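PDB 5GVV: glycosyl transferase family 8 from Streptococcus pneumoniae, which transfers galactose from UDP-galactose to the terminal glucose of the already glycosylated serine-rich repeat protein PsrP, probably with the help of a bound manganese ion. Local coordinates for residues Tyr204-Phe209 with Phe213-Pro218; Trp287-Ile292 with Phe304-Tyr309; Leu317-Thr320 with Thr326-Pro329. All blocks are in the same frame, centred on the assembly; numbering follows the deposited sequence.

Contact 1: Tyr204-Phe209 with Phe213-Pro218; sequences YGAATF and FIFDIP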
loop_
_atom_site.group_PDB
_atom_site.type_symbol
_atom_site.label_atom_id
_atom_site.label_comp_id
_atom_site.label_asym_id
_atom_site.label_seq_id
_atom_site.Cartn_x
_atom_site.Cartn_y
_atom_site.Cartn_z
ATOM N N TYR A 204 12.324 -0.763 -22.136
ATOM C CA TYR A 204 11.568 0.070 -23.065
ATOM C C TYR A 204 12.499 1.018 -23.805
ATOM O O TYR A 204 12.374 1.192 -25.014
ATOM C CB TYR A 204 10.465 0.868 -22.357
ATOM C CG TYR A 204 9.595 1.633 -23.333
ATOM C CD1 TYR A 204 8.480 1.037 -23.914
ATOM C CD2 TYR A 204 9.907 2.939 -23.703
ATOM C CE1 TYR A 204 7.692 1.720 -24.822
ATOM C CE2 TYR A 204 9.124 3.632 -24.612
ATOM C CZ TYR A 204 8.017 3.019 -25.164
ATOM O OH TYR A 204 7.240 3.699 -26.072
ATOM N N GLY A 205 13.431 1.627 -23.077
ATOM C CA GLY A 205 14.422 2.492 -23.695
ATOM C C GLY A 205 15.292 1.738 -24.688
ATOM O O GLY A 205 15.526 2.199 -25.807
ATOM N N ALA A 206 15.759 0.564 -24.279
ATOM C CA ALA A 206 16.637 -0.244 -25.120
ATOM C C ALA A 206 15.935 -0.679 -26.401
ATOM O O ALA A 206 16.524 -0.659 -27.485
ATOM C CB ALA A 206 17.131 -1.451 -24.352
ATOM N N ALA A 207 14.684 -1.096 -26.270
ATOM C CA ALA A 207 13.888 -1.465 -27.437
ATOM C C ALA A 207 13.596 -0.242 -28.313
ATOM O O ALA A 207 13.488 -0.353 -29.538
ATOM C CB ALA A 207 12.597 -2.142 -27.004
ATOM N N THR A 208 13.459 0.918 -27.672
ATOM C CA THR A 208 13.272 2.183 -28.379
ATOM C C THR A 208 14.484 2.504 -29.263
ATOM O O THR A 208 14.350 2.764 -30.466
ATOM C CB THR A 208 13.049 3.348 -27.386
ATOM O OG1 THR A 208 11.821 3.155 -26.670
ATOM C CG2 THR A 208 12.995 4.675 -28.114
ATOM N N PHE A 209 15.669 2.482 -28.664
ATOM C CA PHE A 209 16.880 2.844 -29.383
ATOM C C PHE A 209 17.505 1.652 -30.103
ATOM O O PHE A 209 18.582 1.769 -30.698
ATOM C CB PHE A 209 17.876 3.506 -28.428
ATOM C CG PHE A 209 17.362 4.780 -27.817
ATOM C CD1 PHE A 209 17.192 5.916 -28.599
ATOM C CD2 PHE A 209 17.049 4.846 -26.463
ATOM C CE1 PHE A 209 16.719 7.097 -28.043
ATOM C CE2 PHE A 209 16.576 6.020 -25.902
ATOM C CZ PHE A 209 16.407 7.146 -26.694
ATOM N N PHE A 213 21.516 -6.049 -28.063
ATOM C CA PHE A 213 22.352 -6.908 -27.228
ATOM C C PHE A 213 22.072 -6.778 -25.729
ATOM O O PHE A 213 22.507 -7.618 -24.936
ATOM C CB PHE A 213 23.827 -6.659 -27.534
ATOM C CG PHE A 213 24.205 -6.995 -28.947
ATOM C CD1 PHE A 213 24.282 -8.318 -29.353
ATOM C CD2 PHE A 213 24.462 -5.992 -29.872
ATOM C CE1 PHE A 213 24.621 -8.642 -30.662
ATOM C CE2 PHE A 213 24.806 -6.302 -31.182
ATOM C CZ PHE A 213 24.884 -7.630 -31.578
ATOM N N ILE A 214 21.355 -5.727 -25.343
ATOM C CA ILE A 214 20.920 -5.574 -23.959
ATOM C C ILE A 214 20.087 -6.791 -23.567
ATOM O O ILE A 214 20.165 -7.283 -22.431
ATOM C CB ILE A 214 20.082 -4.286 -23.768
ATOM C CG1 ILE A 214 20.950 -3.038 -23.959
ATOM C CG2 ILE A 214 19.386 -4.277 -22.402
ATOM C CD1 ILE A 214 22.060 -2.905 -22.939
ATOM N N PHE A 215 19.304 -7.281 -24.526
ATOM C CA PHE A 215 18.392 -8.396 -24.293
ATOM C C PHE A 215 19.083 -9.755 -24.339
ATOM O O PHE A 215 18.456 -10.786 -24.078
ATOM C CB PHE A 215 17.226 -8.348 -25.289
ATOM C CG PHE A 215 16.378 -7.116 -25.154
ATOM C CD1 PHE A 215 15.364 -7.062 -24.208
ATOM C CD2 PHE A 215 16.607 -6.003 -25.956
ATOM C CE1 PHE A 215 14.587 -5.922 -24.066
ATOM C CE2 PHE A 215 15.833 -4.858 -25.820
ATOM C CZ PHE A 215 14.823 -4.817 -24.873
ATOM N N ASP A 216 20.372 -9.754 -24.672
ATOM C CA ASP A 216 21.161 -10.982 -24.664
ATOM C C ASP A 216 21.957 -11.118 -23.364
ATOM O O ASP A 216 22.630 -12.125 -23.135
ATOM C CB ASP A 216 22.093 -11.035 -25.880
ATOM C CG ASP A 216 21.337 -11.162 -27.189
ATOM O OD1 ASP A 216 20.239 -11.759 -27.192
ATOM O OD2 ASP A 216 21.841 -10.669 -28.222
ATOM N N ILE A 217 21.887 -10.099 -22.513
ATOM C CA ILE A 217 22.520 -10.172 -21.203
ATOM C C ILE A 217 21.752 -11.178 -20.345
ATOM O O ILE A 217 20.534 -11.079 -20.211
ATOM C CB ILE A 217 22.578 -8.789 -20.515
ATOM C CG1 ILE A 217 23.230 -7.760 -21.445
ATOM C CG2 ILE A 217 23.338 -8.866 -19.195
ATOM C CD1 ILE A 217 23.532 -6.421 -20.780
ATOM N N PRO A 218 22.469 -12.163 -19.778
ATOM C CA PRO A 218 21.880 -13.267 -19.006
ATOM C C PRO A 218 21.086 -12.802 -17.783
ATOM O O PRO A 218 21.541 -11.905 -17.064
ATOM C CB PRO A 218 23.109 -14.064 -18.552
ATOM C CG PRO A 218 24.161 -13.758 -19.581
ATOM C CD PRO A 218 23.929 -12.313 -19.928
#
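Phe215 and Ala206 bury most of the surface in this contact, and they meet with CE2 of the Phe215 ring 3.9 Å from Ala206 CB. The methyl approaches the ring obliquely. At the rim the relation is clearer: the backbone N of Ala207 lies in the ring plane, 4.0 Å from Phe215 CE2, while Ala207 CB sits 4.1 Å from Phe215 CZ. The outer end of the ring therefore touches two successive helical residues. With CG opposite the carbonyl carbon (chi1 -62°), Phe215 sends its ring out to the helix. The family 8 transferase region has a GT-A fold, and here the chain turns back after helix 203-208, so that the 3-10 segment at 214-216 packs against the helix's last turn. Ile214 adds a second apolar partner, its CG2 4.1 Å from Ala206 CB, so two consecutive 3-10 residues meet one methyl. No hydrogen bond crosses between the segments; the 141 Å² is buried by apolar side-chain packing, together with the Ala207 backbone N at the ring edge. Arg242 also touches Phe215, and Phe135 packs on Ile214. Met334 and Gln338 of the second subunit reach Ala207 and Phe215 respectively, placing the turn at the dimer interface.

Contact 2: Trp287-Ile292 with Phe304-Tyr309; sequences WCVEKI and FHIVAY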
loop_
_atom_site.group_PDB
_atom_site.type_symbol
_atom_site.label_atom_id
_atom_site.label_comp_id
_atom_site.label_asym_id
_atom_site.label_seq_id
_atom_site.Cartn_x
_atom_site.Cartn_y
_atom_site.Cartn_z
ATOM N N TRP A 287 3.587 26.317 19.601
ATOM C CA TRP A 287 4.595 25.384 19.111
ATOM C C TRP A 287 5.470 24.858 20.239
ATOM O O TRP A 287 5.924 23.712 20.193
ATOM C CB TRP A 287 5.468 26.041 18.040
ATOM C CG TRP A 287 6.277 27.180 18.554
ATOM C CD1 TRP A 287 5.882 28.479 18.660
ATOM C CD2 TRP A 287 7.624 27.127 19.038
ATOM N NE1 TRP A 287 6.899 29.240 19.186
ATOM C CE2 TRP A 287 7.981 28.432 19.427
ATOM C CE3 TRP A 287 8.560 26.100 19.190
ATOM C CZ2 TRP A 287 9.237 28.741 19.952
ATOM C CZ3 TRP A 287 9.808 26.409 19.709
ATOM C CH2 TRP A 287 10.135 27.716 20.082
ATOM N N CYS A 288 5.716 25.688 21.249
ATOM C CA CYS A 288 6.646 25.289 22.299
ATOM C C CYS A 288 5.987 24.577 23.469
ATOM O O CYS A 288 5.330 25.193 24.316
ATOM C CB CYS A 288 7.478 26.465 22.804
ATOM S SG CYS A 288 8.886 25.927 23.821
ATOM N N VAL A 289 6.168 23.262 23.489
ATOM C CA VAL A 289 5.842 22.442 24.641
ATOM C C VAL A 289 7.183 22.238 25.341
ATOM O O VAL A 289 8.110 21.678 24.752
ATOM C CB VAL A 289 5.224 21.102 24.200
ATOM C CG1 VAL A 289 4.844 20.256 25.397
ATOM C CG2 VAL A 289 4.000 21.356 23.328
ATOM N N GLU A 290 7.295 22.731 26.575
ATOM C CA GLU A 290 8.580 22.795 27.272
ATOM C C GLU A 290 9.264 21.445 27.443
ATOM O O GLU A 290 8.721 20.542 28.079
ATOM C CB GLU A 290 8.424 23.475 28.639
ATOM C CG GLU A 290 9.735 23.657 29.396
ATOM C CD GLU A 290 10.621 24.720 28.781
ATOM O OE1 GLU A 290 10.076 25.725 28.277
ATOM O OE2 GLU A 290 11.860 24.553 28.800
ATOM N N LYS A 291 10.451 21.324 26.852
ATOM C CA LYS A 291 11.300 20.144 27.005
ATOM C C LYS A 291 10.694 18.836 26.487
ATOM O O LYS A 291 11.161 17.759 26.868
ATOM C CB LYS A 291 11.715 19.975 28.471
ATOM C CG LYS A 291 12.628 21.070 28.978
ATOM C CD LYS A 291 13.949 21.059 28.236
ATOM C CE LYS A 291 14.922 22.083 28.820
ATOM N NZ LYS A 291 14.407 23.475 28.727
ATOM N N ILE A 292 9.689 18.918 25.616
ATOM C CA ILE A 292 9.005 17.708 25.138
ATOM C C ILE A 292 9.926 16.726 24.393
ATOM O O ILE A 292 9.807 15.505 24.559
ATOM C CB ILE A 292 7.734 18.036 24.291
ATOM C CG1 ILE A 292 6.945 16.762 23.984
ATOM C CG2 ILE A 292 8.096 18.756 23.000
ATOM C CD1 ILE A 292 6.538 15.993 25.227
ATOM N N PHE A 304 3.387 9.822 25.231
ATOM C CA PHE A 304 2.944 11.206 25.348
ATOM C C PHE A 304 1.894 11.511 24.296
ATOM O O PHE A 304 2.049 11.146 23.126
ATOM C CB PHE A 304 4.115 12.168 25.146
ATOM C CG PHE A 304 5.244 11.975 26.111
ATOM C CD1 PHE A 304 5.331 12.752 27.259
ATOM C CD2 PHE A 304 6.242 11.043 25.852
ATOM C CE1 PHE A 304 6.392 12.593 28.149
ATOM C CE2 PHE A 304 7.302 10.871 26.734
ATOM C CZ PHE A 304 7.375 11.648 27.886
ATOM N N HIS A 305 0.827 12.185 24.708
ATOM C CA HIS A 305 -0.195 12.618 23.770
ATOM C C HIS A 305 -0.228 14.137 23.771
ATOM O O HIS A 305 -0.542 14.755 24.794
ATOM C CB HIS A 305 -1.562 12.047 24.167
ATOM C CG HIS A 305 -1.569 10.559 24.328
ATOM N ND1 HIS A 305 -2.062 9.704 23.360
ATOM C CD2 HIS A 305 -1.138 9.769 25.339
ATOM C CE1 HIS A 305 -1.928 8.454 23.771
ATOM N NE2 HIS A 305 -1.372 8.467 24.970
ATOM N N ILE A 306 0.115 14.739 22.636
ATOM C CA ILE A 306 0.118 16.194 22.521
ATOM C C ILE A 306 -1.019 16.621 21.604
ATOM O O ILE A 306 -1.026 16.286 20.415
ATOM C CB ILE A 306 1.459 16.731 21.985
ATOM C CG1 ILE A 306 2.627 16.147 22.785
ATOM C CG2 ILE A 306 1.485 18.255 22.050
ATOM C CD1 ILE A 306 2.526 16.403 24.288
ATOM N N VAL A 307 -1.985 17.347 22.165
ATOM C CA VAL A 307 -3.208 17.692 21.452
ATOM C C VAL A 307 -3.236 19.188 21.167
ATOM O O VAL A 307 -2.748 19.982 21.968
ATOM C CB VAL A 307 -4.438 17.293 22.293
ATOM C CG1 VAL A 307 -5.731 17.519 21.527
ATOM C CG2 VAL A 307 -4.329 15.832 22.715
ATOM N N ALA A 308 -3.777 19.570 20.013
ATOM C CA ALA A 308 -4.016 20.974 19.699
ATOM C C ALA A 308 -5.352 21.075 18.986
ATOM O O ALA A 308 -5.832 20.085 18.431
ATOM C CB ALA A 308 -2.904 21.537 18.829
ATOM N N TYR A 309 -5.951 22.262 19.004
ATOM C CA TYR A 309 -7.241 22.482 18.360
ATOM C C TYR A 309 -7.040 23.100 16.979
ATOM O O TYR A 309 -8.000 23.500 16.321
ATOM C CB TYR A 309 -8.109 23.422 19.209
ATOM C CG TYR A 309 -8.602 22.844 20.525
ATOM C CD1 TYR A 309 -8.599 21.474 20.759
ATOM C CD2 TYR A 309 -9.075 23.680 21.535
ATOM C CE1 TYR A 309 -9.055 20.951 21.964
ATOM C CE2 TYR A 309 -9.531 23.166 22.741
ATOM C CZ TYR A 309 -9.518 21.803 22.949
ATOM O OH TYR A 309 -9.977 21.292 24.147
#
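Ile292 and Ile306 meet end to end through their CD1 methyls, 4.1 Å apart. The same Ile292 CD1 also lies 4.0 Å from Phe304 CD1, coming to the ring obliquely as the two side chains run antiparallel past one another. One methyl thus contacts two residues spaced two apart on the strand, both directed at the 287-292 loop. Ile292 gets there through its torsions: CG1 runs opposite the backbone N (chi1 -172°), carrying CD1 nearer the strand than the CB direction suggests. Val289 widens the patch, with its CG2 4.2 Å from Ile306 CG2.

Spacing of Val289 and Ile292 is set by a type II beta turn, closed by Ile292 N to Val289 O at 3.3 Å. Within it, Lys291 NZ forms a 2.8 Å salt bridge with Glu290 OE2, almost in line with that oxygen's C-O bond. Glu290 OE1 is hydrogen-bonded to His351 NE2, which ties the turn to a more distant part of the chain. Lys291 is the N-cap of helix 292-298, which makes the beta-alpha-beta crossover from strand 278-283 to its parallel neighbour 302-307; the contact packs the helix start on that second strand, which has strand 325-328 as its other neighbour.

Contact 3: Leu317-Thr320 with Thr326-Pro329; sequences LALT and TVYP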
loop_
_atom_site.group_PDB
_atom_site.type_symbol
_atom_site.label_atom_id
_atom_site.label_comp_id
_atom_site.label_asym_id
_atom_site.label_seq_id
_atom_site.Cartn_x
_atom_site.Cartn_y
_atom_site.Cartn_z
ATOM N N LEU A 317 5.224 18.658 14.809
ATOM C CA LEU A 317 5.001 17.599 13.828
ATOM C C LEU A 317 6.217 16.688 13.748
ATOM O O LEU A 317 6.081 15.482 13.556
ATOM C CB LEU A 317 4.666 18.178 12.450
ATOM C CG LEU A 317 3.358 18.964 12.347
ATOM C CD1 LEU A 317 3.127 19.456 10.922
ATOM C CD2 LEU A 317 2.186 18.125 12.808
ATOM N N ALA A 318 7.405 17.261 13.923
ATOM C CA ALA A 318 8.639 16.482 13.871
ATOM C C ALA A 318 8.741 15.480 15.020
ATOM O O ALA A 318 9.591 14.592 14.996
ATOM C CB ALA A 318 9.853 17.407 13.864
ATOM N N LEU A 319 7.879 15.621 16.026
ATOM C CA LEU A 319 7.861 14.686 17.150
ATOM C C LEU A 319 7.454 13.272 16.719
ATOM O O LEU A 319 7.588 12.327 17.496
ATOM C CB LEU A 319 6.938 15.192 18.264
ATOM C CG LEU A 319 7.313 16.500 18.964
ATOM C CD1 LEU A 319 6.243 16.918 19.965
ATOM C CD2 LEU A 319 8.672 16.377 19.650
ATOM N N THR A 320 6.959 13.131 15.488
ATOM C CA THR A 320 6.622 11.820 14.927
ATOM C C THR A 320 7.833 10.899 14.747
ATOM O O THR A 320 7.677 9.700 14.500
ATOM C CB THR A 320 5.907 11.949 13.566
ATOM O OG1 THR A 320 6.712 12.713 12.657
ATOM C CG2 THR A 320 4.558 12.621 13.730
ATOM N N THR A 326 2.425 10.758 20.435
ATOM C CA THR A 326 1.328 10.925 19.489
ATOM C C THR A 326 0.874 12.376 19.494
ATOM O O THR A 326 0.661 12.979 20.550
ATOM C CB THR A 326 0.170 9.956 19.752
ATOM O OG1 THR A 326 0.658 8.612 19.636
ATOM C CG2 THR A 326 -0.944 10.152 18.726
ATOM N N VAL A 327 0.755 12.921 18.290
ATOM C CA VAL A 327 0.508 14.330 18.044
ATOM C C VAL A 327 -0.849 14.464 17.330
ATOM O O VAL A 327 -1.097 13.775 16.336
ATOM C CB VAL A 327 1.681 14.865 17.198
ATOM C CG1 VAL A 327 1.221 15.755 16.068
ATOM C CG2 VAL A 327 2.720 15.555 18.088
ATOM N N TYR A 328 -1.740 15.311 17.850
ATOM C CA TYR A 328 -3.100 15.398 17.316
ATOM C C TYR A 328 -3.460 16.807 16.858
ATOM O O TYR A 328 -4.212 17.506 17.546
ATOM C CB TYR A 328 -4.130 14.996 18.374
ATOM C CG TYR A 328 -3.942 13.649 19.036
ATOM C CD1 TYR A 328 -3.075 13.499 20.114
ATOM C CD2 TYR A 328 -4.671 12.543 18.621
ATOM C CE1 TYR A 328 -2.920 12.280 20.741
ATOM C CE2 TYR A 328 -4.518 11.313 19.237
ATOM C CZ TYR A 328 -3.647 11.193 20.302
ATOM O OH TYR A 328 -3.484 9.977 20.935
ATOM N N PRO A 329 -2.953 17.231 15.692
ATOM C CA PRO A 329 -3.329 18.574 15.248
ATOM C C PRO A 329 -4.814 18.627 14.888
ATOM O O PRO A 329 -5.397 17.587 14.564
ATOM C CB PRO A 329 -2.473 18.781 13.995
ATOM C CG PRO A 329 -2.225 17.383 13.465
ATOM C CD PRO A 329 -2.130 16.513 14.697
#
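Leu317 opens the contact with its CD2 methyl, which lies 4.1 Å from Val327 CG1; the two side chains lie roughly perpendicular. With CG opposite the carbonyl carbon (chi1 -65°) and CD1 extended away from the strand (chi2 -179°), it is the other branch, CD2, that turns to Val327. Two residues on, Leu319 points at the strand and brings CD1 to 4.2 Å from Val327 CG2. The two methyls of Val327 are thus divided between the two leucines, and this one valine carries the largest share of the 167 Å² buried here.

Topologically, helix 314-317 and the 3-10 turn that follows it form the crossover leading from strand 302-307 to the parallel strand 325-328, a beta-alpha-beta unit whose second strand is outermost in the six-stranded sheet within this chain. Leu319 also packs on Ile292 and Asp293 of helix 292-298.

Thr320 shapes the turn: its OG1 donates to Leu317 O at 3.0 Å, in the carbonyl plane with a C=O...donor angle of 159°, and its backbone N donates to the same oxygen at 3.2 Å. Two bonds from one residue therefore grip a single carbonyl. Phe238 of the second subunit packs on Leu317, Thr320 and Val327, bringing the dimer partner against this leucine-valine cluster.

The three contacts follow one another along the chain. Contact 1 belongs to the family 8 transferase region, while contacts 2 and 3 lie on the six-stranded parallel sheet, across the chain's centre from it. Centres of contacts 1 and 2 are about 55 Å apart, of contacts 1 and 3 about 48 Å. Contacts 2 and 3, about 8 Å apart by centres, share neighbouring strands: Phe304 O to Thr326 N (2.7 Å) and Ile306 N to Thr326 O (2.8 Å) are probable hydrogen bonds. Contact 1 meets Met334 and Gln338 of the second subunit and contact 3 its Phe238, so the transferase region of one copy packs on the parallel-sheet region of the other; contact 2 touches no other chain.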